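PDB 3FRM: uncharacterized conserved protein from Staphylococcus epidermidis, which is of unknown function but carries a GNAT acetyltransferase domain and so probably transfers an acyl group from a coenzyme A thioester to an unidentified acceptor. Local coordinates for residues Leu102-Ala107 and Val241-Lys246; Glu165-Tyr170 and Val179-Thr184; Tyr132-Asp137 and His173-Ile178. All coordinates share one frame; numbering follows the deposited sequence.

Contact 1: Leu102-Ala107 and Val241-Lys246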
loop_
_atom_site.group_PDB
_atom_site.type_symbol
_atom_site.label_atom_id
_atom_site.label_comp_id
_atom_site.label_asym_id
_atom_site.label_seq_id
_atom_site.Cartn_x
_atom_site.Cartn_y
_atom_site.Cartn_z
ATOM N N LEU A 102 11.357 2.224 3.324
ATOM C CA LEU A 102 12.198 3.274 2.802
ATOM C C LEU A 102 12.209 3.268 1.255
ATOM O O LEU A 102 12.572 2.252 0.643
ATOM C CB LEU A 102 13.624 3.118 3.324
ATOM C CG LEU A 102 14.646 4.128 2.771
ATOM C CD1 LEU A 102 14.395 5.557 3.346
ATOM C CD2 LEU A 102 16.098 3.661 3.103
ATOM N N TYR A 103 11.794 4.387 0.645
ATOM C CA TYR A 103 11.887 4.597 -0.830
ATOM C C TYR A 103 12.931 5.607 -1.235
ATOM O O TYR A 103 13.134 6.628 -0.581
ATOM C CB TYR A 103 10.525 4.984 -1.439
ATOM C CG TYR A 103 9.530 3.867 -1.304
ATOM C CD1 TYR A 103 9.510 2.816 -2.205
ATOM C CD2 TYR A 103 8.699 3.783 -0.194
ATOM C CE1 TYR A 103 8.636 1.759 -2.058
ATOM C CE2 TYR A 103 7.805 2.736 -0.040
ATOM C CZ TYR A 103 7.771 1.734 -0.985
ATOM O OH TYR A 103 6.898 0.665 -0.828
ATOM N N VAL A 104 13.589 5.334 -2.354
ATOM C CA VAL A 104 14.668 6.195 -2.781
ATOM C C VAL A 104 14.530 6.487 -4.258
ATOM O O VAL A 104 14.053 5.642 -4.995
ATOM C CB VAL A 104 16.021 5.516 -2.471
ATOM C CG1 VAL A 104 16.384 4.495 -3.559
ATOM C CG2 VAL A 104 17.119 6.529 -2.422
ATOM N N ILE A 105 14.958 7.672 -4.697
ATOM C CA ILE A 105 15.009 7.988 -6.111
ATOM C C ILE A 105 16.129 9.002 -6.427
ATOM O O ILE A 105 16.518 9.773 -5.559
ATOM C CB ILE A 105 13.646 8.459 -6.638
ATOM C CG1 ILE A 105 13.651 8.318 -8.179
ATOM C CG2 ILE A 105 13.373 9.883 -6.178
ATOM C CD1 ILE A 105 12.344 8.683 -8.934
ATOM N N GLU A 106 16.678 8.969 -7.648
ATOM C CA GLU A 106 17.658 10.019 -8.111
ATOM C C GLU A 106 16.905 11.258 -8.517
ATOM O O GLU A 106 15.848 11.113 -9.106
ATOM C CB GLU A 106 18.550 9.548 -9.300
ATOM C CG GLU A 106 18.571 8.027 -9.478
ATOM C CD GLU A 106 19.962 7.344 -9.667
ATOM O OE1 GLU A 106 20.333 6.516 -8.777
ATOM O OE2 GLU A 106 20.663 7.555 -10.717
ATOM N N ALA A 107 17.423 12.456 -8.201
ATOM C CA ALA A 107 16.764 13.749 -8.542
ATOM C C ALA A 107 16.279 13.846 -9.968
ATOM O O ALA A 107 15.126 14.179 -10.215
ATOM C CB ALA A 107 17.681 14.947 -8.238
ATOM N N VAL A 241 12.446 3.661 -5.942
ATOM C CA VAL A 241 12.884 2.314 -5.657
ATOM C C VAL A 241 12.853 1.971 -4.164
ATOM O O VAL A 241 13.299 2.707 -3.311
ATOM C CB VAL A 241 14.214 1.884 -6.435
ATOM C CG1 VAL A 241 14.698 2.914 -7.501
ATOM C CG2 VAL A 241 15.341 1.310 -5.481
ATOM N N TYR A 242 12.203 0.865 -3.872
ATOM C CA TYR A 242 12.091 0.292 -2.578
ATOM C C TYR A 242 13.462 -0.096 -2.086
ATOM O O TYR A 242 14.209 -0.799 -2.813
ATOM C CB TYR A 242 11.240 -0.965 -2.689
ATOM C CG TYR A 242 11.106 -1.760 -1.393
ATOM C CD1 TYR A 242 10.237 -1.340 -0.397
ATOM C CD2 TYR A 242 11.851 -2.896 -1.185
ATOM C CE1 TYR A 242 10.074 -2.051 0.795
ATOM C CE2 TYR A 242 11.726 -3.631 -0.001
ATOM C CZ TYR A 242 10.822 -3.206 0.973
ATOM O OH TYR A 242 10.673 -3.923 2.116
ATOM N N GLN A 243 13.786 0.322 -0.859
ATOM C CA GLN A 243 15.106 0.055 -0.277
ATOM C C GLN A 243 15.137 -0.342 1.211
ATOM O O GLN A 243 16.052 0.093 1.926
ATOM C CB GLN A 243 15.955 1.318 -0.407
ATOM C CG GLN A 243 17.451 1.083 -0.176
ATOM C CD GLN A 243 18.243 1.716 -1.259
ATOM O OE1 GLN A 243 17.976 1.468 -2.432
ATOM N NE2 GLN A 243 19.213 2.553 -0.892
ATOM N N GLY A 244 14.139 -1.081 1.693
ATOM C CA GLY A 244 14.262 -1.758 2.958
ATOM C C GLY A 244 13.083 -1.416 3.854
ATOM O O GLY A 244 12.304 -0.539 3.525
ATOM N N PHE A 245 12.954 -2.137 4.959
ATOM C CA PHE A 245 11.796 -1.940 5.837
ATOM C C PHE A 245 12.180 -1.844 7.290
ATOM O O PHE A 245 13.284 -2.194 7.650
ATOM C CB PHE A 245 10.815 -3.115 5.664
ATOM C CG PHE A 245 11.399 -4.454 6.042
ATOM C CD1 PHE A 245 11.187 -4.989 7.335
ATOM C CD2 PHE A 245 12.171 -5.163 5.120
ATOM C CE1 PHE A 245 11.745 -6.224 7.701
ATOM C CE2 PHE A 245 12.723 -6.409 5.454
ATOM C CZ PHE A 245 12.503 -6.951 6.762
ATOM N N LYS A 246 11.260 -1.363 8.117
ATOM C CA LYS A 246 11.344 -1.525 9.586
ATOM C C LYS A 246 9.989 -1.935 10.092
ATOM O O LYS A 246 8.977 -1.314 9.709
ATOM C CB LYS A 246 11.627 -0.172 10.244
ATOM C CG LYS A 246 13.065 0.263 10.259
ATOM C CD LYS A 246 13.320 1.331 11.371
ATOM C CE LYS A 246 14.823 1.632 11.327
ATOM N NZ LYS A 246 15.395 2.575 12.318
#
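Two neighbouring strands, 102-105 and 241-246, run antiparallel with their local axes 4.6 Å apart and a twist that brings the angle between their directions to 142°. Val104 and Val241 make a hydrogen-bonded pair, with Val104 N donating to Val241 O at 2.8 Å and Val241 N to Val104 O at 2.7 Å. At the other end Gln243 N donates to Leu102 O almost along the C=O axis, and Leu102 N reaches Gly244 O at 2.9 Å. Between these bonds Tyr103 and Tyr242 form a non-hydrogen-bonded pair, so their side chains stand together on one face of the sheet.

The two phenols differ in their first torsion: CG of Tyr103 lies anti to its carbonyl carbon, that of Tyr242 anti to its own N. The edge of Tyr242 is thereby directed at the face of Tyr103 in an offset edge-to-face pair, centroids 5.8 Å apart and planes at 63°. Tyr103 CE1 also touches Tyr242 CB at 3.8 Å, while the Tyr103 hydroxyl bonds to Glu101. Gly244 N lies over the centre of the Tyr242 ring, and the backbone there (phi 128°) suits glycine, because a CB would press on the preceding carbonyl oxygen.

On the opposite face the beta-branched pair meets through Val104 CG1 and Val241 CG2, 3.9 Å apart. Gln243, bent at chi2, lays OE1 against Val104 CG1 at 3.6 Å and directs NE2 to the carbonyl of Met4.

Strand 241-251 lies between strands 72-75 and 96-105, so the last strand of the chain is built into the sheet beside strands from its N-terminal part and ties the two together. Strand 221-225 flanks strand 96-105 on its other side, and Leu236 of helix 232-237 and Leu236 of the second subunit both pack on Tyr103.

Contact 2: Glu165-Tyr170 and Val179-Thr184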
loop_
_atom_site.group_PDB
_atom_site.type_symbol
_atom_site.label_atom_id
_atom_site.label_comp_id
_atom_site.label_asym_id
_atom_site.label_seq_id
_atom_site.Cartn_x
_atom_site.Cartn_y
_atom_site.Cartn_z
ATOM N N GLU A 165 11.519 22.822 5.336
ATOM C CA GLU A 165 10.847 23.711 4.374
ATOM C C GLU A 165 9.535 23.075 3.891
ATOM O O GLU A 165 9.404 21.851 3.903
ATOM C CB GLU A 165 11.741 24.055 3.185
ATOM C CG GLU A 165 12.398 25.475 3.201
ATOM C CD GLU A 165 11.752 26.487 4.164
ATOM O OE1 GLU A 165 12.396 26.760 5.211
ATOM O OE2 GLU A 165 10.625 27.006 3.894
ATOM N N ARG A 166 8.561 23.909 3.500
ATOM C CA ARG A 166 7.268 23.405 3.086
ATOM C C ARG A 166 6.752 24.002 1.785
ATOM O O ARG A 166 7.018 25.171 1.464
ATOM C CB ARG A 166 6.259 23.595 4.202
ATOM C CG ARG A 166 6.629 22.870 5.464
ATOM C CD ARG A 166 5.926 23.500 6.633
ATOM N NE ARG A 166 5.955 22.638 7.796
ATOM C CZ ARG A 166 6.838 22.727 8.772
ATOM N NH1 ARG A 166 7.778 23.670 8.751
ATOM N NH2 ARG A 166 6.787 21.834 9.753
ATOM N N LEU A 167 6.030 23.183 1.015
ATOM C CA LEU A 167 5.410 23.649 -0.222
ATOM C C LEU A 167 3.871 23.587 -0.272
ATOM O O LEU A 167 3.294 22.685 0.268
ATOM C CB LEU A 167 6.017 22.878 -1.377
ATOM C CG LEU A 167 7.522 23.132 -1.475
ATOM C CD1 LEU A 167 8.186 22.161 -2.460
ATOM C CD2 LEU A 167 7.842 24.581 -1.824
ATOM N N VAL A 168 3.224 24.554 -0.916
ATOM C CA VAL A 168 1.798 24.493 -1.204
ATOM C C VAL A 168 1.684 24.692 -2.686
ATOM O O VAL A 168 2.266 25.645 -3.231
ATOM C CB VAL A 168 0.991 25.664 -0.542
ATOM C CG1 VAL A 168 -0.508 25.596 -0.889
ATOM C CG2 VAL A 168 1.146 25.653 0.934
ATOM N N ALA A 169 0.948 23.790 -3.340
ATOM C CA ALA A 169 0.613 23.949 -4.747
ATOM C C ALA A 169 -0.789 24.528 -4.879
ATOM O O ALA A 169 -1.710 24.184 -4.064
ATOM C CB ALA A 169 0.691 22.639 -5.465
ATOM N N TYR A 170 -0.949 25.401 -5.888
ATOM C CA TYR A 170 -2.242 25.985 -6.196
ATOM C C TYR A 170 -2.612 25.682 -7.611
ATOM O O TYR A 170 -1.776 25.784 -8.523
ATOM C CB TYR A 170 -2.257 27.516 -6.046
ATOM C CG TYR A 170 -1.930 28.056 -4.679
ATOM C CD1 TYR A 170 -2.920 28.674 -3.902
ATOM C CD2 TYR A 170 -0.636 27.967 -4.157
ATOM C CE1 TYR A 170 -2.655 29.181 -2.629
ATOM C CE2 TYR A 170 -0.352 28.466 -2.870
ATOM C CZ TYR A 170 -1.370 29.092 -2.126
ATOM O OH TYR A 170 -1.087 29.625 -0.893
ATOM N N VAL A 179 3.815 19.521 0.768
ATOM C CA VAL A 179 4.843 18.553 1.118
ATOM C C VAL A 179 5.802 19.280 2.002
ATOM O O VAL A 179 5.927 20.486 1.876
ATOM C CB VAL A 179 5.553 17.968 -0.163
ATOM C CG1 VAL A 179 6.235 19.114 -1.053
ATOM C CG2 VAL A 179 6.499 16.831 0.198
ATOM N N ASP A 180 6.431 18.534 2.895
ATOM C CA ASP A 180 7.572 18.953 3.701
ATOM C C ASP A 180 8.879 18.411 3.126
ATOM O O ASP A 180 8.925 17.289 2.650
ATOM C CB ASP A 180 7.451 18.322 5.064
ATOM C CG ASP A 180 6.305 18.853 5.812
ATOM O OD1 ASP A 180 6.314 18.727 7.048
ATOM O OD2 ASP A 180 5.400 19.442 5.178
ATOM N N ILE A 181 9.929 19.221 3.209
ATOM C CA ILE A 181 11.226 18.813 2.764
ATOM C C ILE A 181 12.249 19.127 3.816
ATOM O O ILE A 181 12.253 20.207 4.398
ATOM C CB ILE A 181 11.653 19.425 1.376
ATOM C CG1 ILE A 181 11.385 20.914 1.325
ATOM C CG2 ILE A 181 10.889 18.771 0.255
ATOM C CD1 ILE A 181 9.983 21.294 0.806
ATOM N N ILE A 182 13.114 18.141 4.017
ATOM C CA ILE A 182 14.195 18.188 4.965
ATOM C C ILE A 182 15.445 18.012 4.132
ATOM O O ILE A 182 15.663 16.949 3.502
ATOM C CB ILE A 182 14.110 17.040 6.010
ATOM C CG1 ILE A 182 12.836 17.124 6.831
ATOM C CG2 ILE A 182 15.311 17.034 6.944
ATOM C CD1 ILE A 182 11.832 16.042 6.427
HETATM N N MSE A 183 16.277 19.044 4.147
HETATM C CA MSE A 183 17.463 19.052 3.316
HETATM C C MSE A 183 18.740 18.843 4.092
HETATM O O MSE A 183 18.883 19.330 5.190
HETATM C CB MSE A 183 17.533 20.353 2.570
HETATM C CG MSE A 183 16.204 20.675 1.991
HETATM SE SE MSE A 183 16.291 22.411 1.172
HETATM C CE MSE A 183 16.241 23.527 2.819
ATOM N N THR A 184 19.666 18.112 3.504
ATOM C CA THR A 184 20.929 17.890 4.122
ATOM C C THR A 184 21.868 18.058 2.969
ATOM O O THR A 184 21.455 18.365 1.860
ATOM C CB THR A 184 21.028 16.456 4.715
ATOM O OG1 THR A 184 20.435 15.516 3.811
ATOM C CG2 THR A 184 20.281 16.334 6.048
#
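Arg166 and Asp180 stand side by side on one face of the beta hairpin of strands 165-171 and 174-183; four backbone hydrogen bonds join its 165-167 and 179-181 parts. They form a non-hydrogen-bonded pair, flanked by the hydrogen-bonded pairs Glu165-Ile181 and Leu167-Val179; the longest of the four bonds, Val179 N to Leu167 O at 3.2 Å, approaches on a lone pair of the carbonyl.

The Arg166 side chain leaves its backbone with CG anti to the carbonyl carbon. Its CB lies 3.9 Å from Val179 O. CG comes next, resting against Asp180 OD2 at 3.7 Å, so that the aliphatic stem passes alongside the carboxylate. The chain then runs extended to NE, which is 4.0 Å from Asp180 OD1. Guanidinium and carboxylate planes stand 73° apart and no N-H points at the oxygen, making this a long salt bridge of charges alone. At the tip NH1 is hydrogen-bonded to OD1 of Asp162.

The other face is mostly apolar; Glu165 joins it through CB, while the end of its side chain leads away. Leu167 CB meets Val179 CG1 at 3.8 Å, the two side chains pointing the same way. Ile181 crosses Leu167 at about a right angle, its CD1 3.8 Å from Leu167 CG. The same methyl group sits only 3.2 Å from Glu165 O, a tight fit over the peptide. Aliphatic side chains suit Leu167, Val179 and Ile181 because helix 204-216 covers them.

NE of Arg166 is buried without a hydrogen-bond partner, and OD2 of Asp180 has its own partner, the Tyr132 hydroxyl. The opposed charges probably steady one another across the strands, keeping Asp180 ionised. Through Asp162, a residue of the sodium site, Arg166 probably acts as a second-shell residue of the metal.

Contact 3: Tyr132-Asp137 and His173-Ile178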
loop_
_atom_site.group_PDB
_atom_site.type_symbol
_atom_site.label_atom_id
_atom_site.label_comp_id
_atom_site.label_asym_id
_atom_site.label_seq_id
_atom_site.Cartn_x
_atom_site.Cartn_y
_atom_site.Cartn_z
ATOM N N TYR A 132 -1.540 26.061 3.551
ATOM C CA TYR A 132 -0.877 24.800 3.762
ATOM C C TYR A 132 -1.750 23.976 4.740
ATOM O O TYR A 132 -2.129 22.837 4.468
ATOM C CB TYR A 132 0.551 25.045 4.279
ATOM C CG TYR A 132 1.236 23.825 4.814
ATOM C CD1 TYR A 132 2.129 23.124 4.028
ATOM C CD2 TYR A 132 1.014 23.378 6.144
ATOM C CE1 TYR A 132 2.784 21.999 4.495
ATOM C CE2 TYR A 132 1.687 22.193 6.659
ATOM C CZ TYR A 132 2.569 21.516 5.784
ATOM O OH TYR A 132 3.254 20.361 6.157
ATOM N N LEU A 133 -2.125 24.589 5.846
ATOM C CA LEU A 133 -2.897 23.865 6.872
ATOM C C LEU A 133 -4.265 23.462 6.380
ATOM O O LEU A 133 -4.789 22.403 6.735
ATOM C CB LEU A 133 -3.024 24.697 8.114
ATOM C CG LEU A 133 -1.679 24.915 8.777
ATOM C CD1 LEU A 133 -1.933 25.934 9.903
ATOM C CD2 LEU A 133 -1.111 23.568 9.289
ATOM N N HIS A 134 -4.803 24.283 5.503
ATOM C CA HIS A 134 -6.042 23.964 4.865
ATOM C C HIS A 134 -6.009 22.631 4.127
ATOM O O HIS A 134 -6.957 21.851 4.210
ATOM C CB HIS A 134 -6.426 25.075 3.901
ATOM C CG HIS A 134 -7.686 24.788 3.166
ATOM N ND1 HIS A 134 -7.696 24.327 1.864
ATOM C CD2 HIS A 134 -8.977 24.829 3.570
ATOM C CE1 HIS A 134 -8.945 24.122 1.488
ATOM N NE2 HIS A 134 -9.742 24.423 2.504
ATOM N N VAL A 135 -4.929 22.362 3.404
ATOM C CA VAL A 135 -4.827 21.103 2.694
ATOM C C VAL A 135 -4.619 19.985 3.719
ATOM O O VAL A 135 -5.220 18.895 3.660
ATOM C CB VAL A 135 -3.647 21.119 1.704
ATOM C CG1 VAL A 135 -3.445 19.698 1.084
ATOM C CG2 VAL A 135 -3.836 22.217 0.647
ATOM N N TYR A 136 -3.740 20.281 4.652
ATOM C CA TYR A 136 -3.440 19.387 5.728
ATOM C C TYR A 136 -4.713 18.823 6.389
ATOM O O TYR A 136 -4.805 17.611 6.607
ATOM C CB TYR A 136 -2.528 20.090 6.738
ATOM C CG TYR A 136 -2.081 19.136 7.762
ATOM C CD1 TYR A 136 -1.056 18.204 7.493
ATOM C CD2 TYR A 136 -2.719 19.101 8.988
ATOM C CE1 TYR A 136 -0.686 17.260 8.464
ATOM C CE2 TYR A 136 -2.350 18.198 9.952
ATOM C CZ TYR A 136 -1.350 17.277 9.696
ATOM O OH TYR A 136 -1.054 16.394 10.706
ATOM N N ASP A 137 -5.690 19.701 6.593
ATOM C CA ASP A 137 -7.007 19.418 7.195
ATOM C C ASP A 137 -7.820 18.335 6.550
ATOM O O ASP A 137 -8.629 17.700 7.211
ATOM C CB ASP A 137 -7.877 20.688 7.189
ATOM C CG ASP A 137 -8.034 21.247 8.546
ATOM O OD1 ASP A 137 -9.132 21.753 8.918
ATOM O OD2 ASP A 137 -7.038 21.133 9.292
ATOM N N HIS A 173 -5.529 29.527 -8.081
ATOM C CA HIS A 173 -5.518 30.209 -6.729
ATOM C C HIS A 173 -6.167 29.437 -5.571
ATOM O O HIS A 173 -6.444 30.003 -4.520
ATOM C CB HIS A 173 -6.110 31.637 -6.767
ATOM C CG HIS A 173 -5.655 32.426 -7.942
ATOM N ND1 HIS A 173 -6.378 32.487 -9.112
ATOM C CD2 HIS A 173 -4.511 33.107 -8.170
ATOM C CE1 HIS A 173 -5.715 33.206 -10.003
ATOM N NE2 HIS A 173 -4.576 33.588 -9.455
ATOM N N GLN A 174 -6.392 28.142 -5.737
ATOM C CA GLN A 174 -6.949 27.359 -4.644
ATOM C C GLN A 174 -5.843 26.394 -4.152
ATOM O O GLN A 174 -5.219 25.694 -4.960
ATOM C CB GLN A 174 -8.234 26.663 -5.120
ATOM C CG GLN A 174 -8.841 25.590 -4.181
ATOM C CD GLN A 174 -9.829 24.598 -4.872
ATOM O OE1 GLN A 174 -10.331 23.648 -4.235
ATOM N NE2 GLN A 174 -10.102 24.821 -6.160
ATOM N N PRO A 175 -5.552 26.397 -2.832
ATOM C CA PRO A 175 -4.479 25.492 -2.416
ATOM C C PRO A 175 -4.944 24.031 -2.509
ATOM O O PRO A 175 -6.079 23.723 -2.192
ATOM C CB PRO A 175 -4.211 25.897 -0.984
ATOM C CG PRO A 175 -5.525 26.473 -0.492
ATOM C CD PRO A 175 -6.219 27.058 -1.693
ATOM N N VAL A 176 -4.055 23.155 -2.940
ATOM C CA VAL A 176 -4.434 21.844 -3.409
ATOM C C VAL A 176 -3.434 20.672 -3.080
ATOM O O VAL A 176 -3.833 19.514 -3.024
ATOM C CB VAL A 176 -4.718 21.990 -4.899
ATOM C CG1 VAL A 176 -4.033 20.918 -5.743
ATOM C CG2 VAL A 176 -6.220 22.117 -5.141
ATOM N N GLY A 177 -2.160 20.993 -2.846
ATOM C CA GLY A 177 -1.085 19.999 -2.615
ATOM C C GLY A 177 -0.071 20.505 -1.594
ATOM O O GLY A 177 0.240 21.694 -1.565
ATOM N N ILE A 178 0.457 19.634 -0.746
ATOM C CA ILE A 178 1.515 20.075 0.168
ATOM C C ILE A 178 2.662 19.064 0.292
ATOM O O ILE A 178 2.527 17.866 -0.061
ATOM C CB ILE A 178 0.949 20.513 1.600
ATOM C CG1 ILE A 178 0.275 19.327 2.280
ATOM C CG2 ILE A 178 -0.040 21.732 1.476
ATOM C CD1 ILE A 178 -0.228 19.673 3.762
#
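Ile178 fills the centre of this helix-on-strand contact, wedged among three side chains of helix 129-136. Its CG1 takes the crowded position between backbone N and carbonyl carbon (chi1 62°) and, with the chain extended beyond it, CD1 comes over the face of the Tyr132 ring. That methyl carbon lies 4.0 Å from the ring centroid and 17° off the normal, a CH-pi contact displaced slightly toward the rim. The other branch is used as well: CG2 touches Tyr132 CD1 at 3.6 Å and Val135 CB at 3.7 Å. Tyr136 flanks the same CD1 methyl, its CB 3.8 Å from Ile178 CD1 and its ring edge turned to it. A beta-branched isoleucine suits the place, since its two arms meet residues spaced i, i+3 and i+4, which share one side of the helix.

Val135 points at the strand and meets Ile178 tip to tip. Its CG2 goes the other way, reaching the peptide of Val176, 3.7 Å from the N atom, and Pro175 CB at 4.0 Å. Pro175 extends the apolar surface outward, its CG 3.9 Å from ND1 of His134. That nitrogen is buried by the contact without a polar partner.

Farther out, the bond that Asp180 makes to its hydroxyl helps fix the Tyr132 ring against Ile178. A classic beta bulge, in which Val176 and Gly177 both face Ala169, lies just before Ile178 in the strand.

The local axes pass 7.7 Å apart at 67°, so the short helix crosses strand 174-183 steeply. Helix 145-158 packs beside it, with Ile155 on Tyr132 and Val151 on Tyr136. Val168 of strand 165-171 borders both Tyr132 and Pro175.

In the fold
From the N terminus, the chain reaches strand 96-105 and starts the longest loop, closed by contact 1 when strand 241-251 pairs with it 134 residues later. Both other contacts fall within that loop. Helix 129-136 opens contact 3, which residues 173-178 complete; strand 165-171 opens contact 2 in between, and residues 179-184 complete it afterwards, so the two cross. They touch and share strand 174-183. Contact 1 is about 19 Å from contact 2 and 26 Å from contact 3, centre to centre. Contact 1 joins strands at the middle of the continuous sheet, whereas contacts 2 and 3 lie toward its 120-123 edge, on a hairpin that belongs to the GNAT domain.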